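Long-range contact in inositol 2-dehydrogenase/D-chiro-inositol 3-dehydrogenase (Lactobacillus casei, PDB 4MJL), which oxidises myo-inositol and D-chiro-inositol to their keto forms, using NAD as the hydride acceptor: residues K109-T114 and K131-G136. Numbering follows the deposited sequence.
Sequences KPLATT and KVIQVG. With NAD (nicotinamide-adenine-dinucleotide), chain E.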
loop_
_atom_site.group_PDB
_atom_site.type_symbol
_atom_site.label_atom_id
_atom_site.label_comp_id
_atom_site.label_asym_id
_atom_site.label_seq_id
_atom_site.Cartn_x
_atom_site.Cartn_y
_atom_site.Cartn_z
ATOM N N LYS A 109 16.709 -22.535 -20.267
ATOM C CA LYS A 109 15.538 -22.783 -21.062
ATOM C C LYS A 109 15.843 -22.356 -22.494
ATOM O O LYS A 109 16.683 -21.484 -22.695
ATOM C CB LYS A 109 14.313 -22.052 -20.466
ATOM C CG LYS A 109 14.483 -20.593 -20.313
ATOM C CD LYS A 109 14.163 -19.990 -21.656
ATOM C CE LYS A 109 13.723 -18.609 -21.472
ATOM N NZ LYS A 109 14.058 -17.803 -22.734
ATOM N N PRO A 110 15.185 -22.999 -23.486
ATOM C CA PRO A 110 14.271 -24.139 -23.355
ATOM C C PRO A 110 15.066 -25.478 -23.267
ATOM O O PRO A 110 16.271 -25.463 -23.617
ATOM C CB PRO A 110 13.507 -24.097 -24.685
ATOM C CG PRO A 110 14.500 -23.595 -25.604
ATOM C CD PRO A 110 15.273 -22.545 -24.889
ATOM N N LEU A 111 14.428 -26.564 -22.872
ATOM C CA LEU A 111 15.160 -27.825 -22.890
ATOM C C LEU A 111 15.508 -28.137 -24.369
ATOM O O LEU A 111 16.577 -28.655 -24.686
ATOM C CB LEU A 111 14.334 -28.910 -22.312
ATOM C CG LEU A 111 15.008 -30.281 -22.361
ATOM C CD1 LEU A 111 16.243 -30.305 -21.434
ATOM C CD2 LEU A 111 13.923 -31.181 -21.944
ATOM N N ALA A 112 14.602 -27.729 -25.254
ATOM C CA ALA A 112 14.751 -27.871 -26.688
ATOM C C ALA A 112 13.693 -26.971 -27.312
ATOM O O ALA A 112 12.713 -26.624 -26.664
ATOM C CB ALA A 112 14.434 -29.260 -27.074
ATOM N N THR A 113 13.872 -26.674 -28.587
ATOM C CA THR A 113 12.955 -25.776 -29.298
ATOM C C THR A 113 11.788 -26.531 -29.922
ATOM O O THR A 113 10.833 -25.910 -30.431
ATOM C CB THR A 113 13.661 -24.911 -30.284
ATOM O OG1 THR A 113 14.338 -25.741 -31.236
ATOM C CG2 THR A 113 14.624 -24.000 -29.615
ATOM N N THR A 114 11.793 -27.849 -29.893
ATOM C CA THR A 114 10.606 -28.555 -30.334
ATOM C C THR A 114 10.297 -29.547 -29.308
ATOM O O THR A 114 11.157 -29.978 -28.569
ATOM C CB THR A 114 10.817 -29.426 -31.645
ATOM O OG1 THR A 114 11.671 -30.525 -31.332
ATOM C CG2 THR A 114 11.373 -28.590 -32.809
ATOM N N LYS A 131 18.942 -38.922 -12.263
ATOM C CA LYS A 131 18.703 -37.624 -12.904
ATOM C C LYS A 131 19.938 -36.713 -12.837
ATOM O O LYS A 131 20.587 -36.627 -11.773
ATOM C CB LYS A 131 17.526 -36.980 -12.216
ATOM C CG LYS A 131 16.968 -35.777 -12.977
ATOM C CD LYS A 131 15.811 -35.126 -12.203
ATOM C CE LYS A 131 16.194 -34.702 -10.831
ATOM N NZ LYS A 131 15.177 -33.799 -10.337
ATOM N N VAL A 132 20.262 -36.021 -13.929
ATOM C CA VAL A 132 21.396 -35.122 -13.966
ATOM C C VAL A 132 21.017 -33.735 -14.508
ATOM O O VAL A 132 21.832 -32.821 -14.430
ATOM C CB VAL A 132 22.584 -35.672 -14.840
ATOM C CG1 VAL A 132 23.366 -36.761 -14.080
ATOM C CG2 VAL A 132 22.049 -36.194 -16.155
ATOM N N ILE A 133 19.824 -33.593 -15.092
ATOM C CA ILE A 133 19.473 -32.319 -15.793
ATOM C C ILE A 133 18.615 -31.381 -14.919
ATOM O O ILE A 133 17.627 -31.820 -14.333
ATOM C CB ILE A 133 18.698 -32.572 -17.116
ATOM C CG1 ILE A 133 19.588 -33.304 -18.146
ATOM C CG2 ILE A 133 18.187 -31.223 -17.717
ATOM C CD1 ILE A 133 18.768 -33.928 -19.293
ATOM N N GLN A 134 19.060 -30.138 -14.818
ATOM C CA GLN A 134 18.219 -29.066 -14.294
ATOM C C GLN A 134 18.015 -28.067 -15.436
ATOM O O GLN A 134 18.959 -27.743 -16.159
ATOM C CB GLN A 134 18.912 -28.349 -13.126
ATOM C CG GLN A 134 18.055 -27.216 -12.551
ATOM C CD GLN A 134 18.464 -26.831 -11.173
ATOM O OE1 GLN A 134 19.050 -27.626 -10.451
ATOM N NE2 GLN A 134 18.191 -25.615 -10.799
ATOM N N VAL A 135 16.803 -27.540 -15.572
ATOM C CA VAL A 135 16.522 -26.557 -16.630
ATOM C C VAL A 135 16.349 -25.188 -15.939
ATOM O O VAL A 135 15.744 -25.137 -14.877
ATOM C CB VAL A 135 15.264 -26.947 -17.398
ATOM C CG1 VAL A 135 14.993 -25.942 -18.505
ATOM C CG2 VAL A 135 15.445 -28.358 -17.986
ATOM N N GLY A 136 16.865 -24.118 -16.548
ATOM C CA GLY A 136 16.882 -22.782 -15.936
ATOM C C GLY A 136 15.591 -21.971 -15.781
ATOM O O GLY A 136 15.574 -20.778 -16.062
HETATM P PA NAD E . 23.511 -14.963 -26.861
HETATM O O1A NAD E . 23.222 -15.055 -28.279
HETATM O O2A NAD E . 24.103 -13.817 -26.331
HETATM O O5B NAD E . 24.617 -16.012 -26.527
HETATM C C5B NAD E . 24.672 -17.269 -27.065
HETATM C C4B NAD E . 26.120 -17.741 -27.218
HETATM O O4B NAD E . 26.074 -19.066 -27.632
HETATM C C3B NAD E . 26.857 -17.042 -28.362
HETATM O O3B NAD E . 28.101 -16.580 -27.952
HETATM C C2B NAD E . 26.881 -18.072 -29.468
HETATM O O2B NAD E . 27.965 -17.968 -30.361
HETATM C C1B NAD E . 27.025 -19.309 -28.662
HETATM N N9A NAD E . 26.634 -20.520 -29.360
HETATM C C8A NAD E . 25.642 -20.638 -30.179
HETATM N N7A NAD E . 25.481 -21.877 -30.585
HETATM C C5A NAD E . 26.420 -22.585 -30.005
HETATM C C6A NAD E . 26.858 -23.961 -30.028
HETATM N N6A NAD E . 26.249 -24.876 -30.721
HETATM N N1A NAD E . 27.850 -24.285 -29.235
HETATM C C2A NAD E . 28.510 -23.433 -28.535
HETATM N N3A NAD E . 28.184 -22.165 -28.487
HETATM C C4A NAD E . 27.170 -21.694 -29.202
HETATM O O3 NAD E . 22.211 -15.485 -26.151
HETATM P PN NAD E . 21.833 -15.504 -24.596
HETATM O O1N NAD E . 20.955 -14.386 -24.321
HETATM O O2N NAD E . 23.057 -15.510 -23.934
HETATM O O5D NAD E . 20.978 -16.757 -24.515
HETATM C C5D NAD E . 21.549 -18.020 -24.282
HETATM C C4D NAD E . 20.531 -19.002 -23.768
HETATM O O4D NAD E . 20.126 -18.554 -22.507
HETATM C C3D NAD E . 19.292 -18.997 -24.589
HETATM O O3D NAD E . 18.828 -20.294 -24.572
HETATM C C2D NAD E . 18.338 -18.106 -23.825
HETATM O O2D NAD E . 17.077 -18.566 -24.110
HETATM C C1D NAD E . 18.738 -18.422 -22.411
HETATM N N1N NAD E . 18.344 -17.371 -21.469
HETATM C C2N NAD E . 17.581 -17.649 -20.433
HETATM C C3N NAD E . 17.183 -16.661 -19.569
HETATM C C7N NAD E . 16.322 -16.947 -18.380
HETATM O O7N NAD E . 15.730 -16.069 -17.903
HETATM N N7N NAD E . 16.278 -18.164 -17.947
HETATM C C4N NAD E . 17.650 -15.379 -19.770
HETATM C C5N NAD E . 18.463 -15.121 -20.850
HETATM C C6N NAD E . 18.775 -16.164 -21.686
#
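The carbonyl oxygen of Lys109 is gripped twice by the nicotinamide ribose of NAD: O3D donates to Lys109 O at 3.1 Å and O2D donates to the same oxygen at 3.3 Å. O2D also takes a weak bond from the side chain of Lys109, NZ to O2D being 3.4 Å, so backbone and side chain of one residue hold the same sugar. With chi1 at 57°, CG sits between the backbone N and the carbonyl carbon, 3.8 Å from N7N of NAD; the bend at chi2 then turns CD, CE and NZ toward O2D and the nicotinamide ring. An alanine in place of Lys109 would probably leave O2D without its ammonium partner and Asp184 without its distant, weak ion-pair mate. From the other segment, Gly136 O receives a weak, bent bond from the carboxamide N7N, with an angle of 124° at the hydrogen. Behind the cofactor the contact turns apolar. CG1 of Val135 approaches CA of Lys109 at 4.1 Å, while its CG2 meets Leu111 CD1 at 4.0 Å, the side chains of Leu111 and Val135 crossing at about a right angle. Ile133 adds CG2 to Leu111 CD1, and Ala118 and Ile121 of helix 115-125 pack on Leu111. The loop after strand 104-107 and segment 131-136 thus contribute Lys109 and Gly136 to the nicotinamide side of a Rossmann-fold dinucleotide site, consistent with the Gfo/Idh/MocA family.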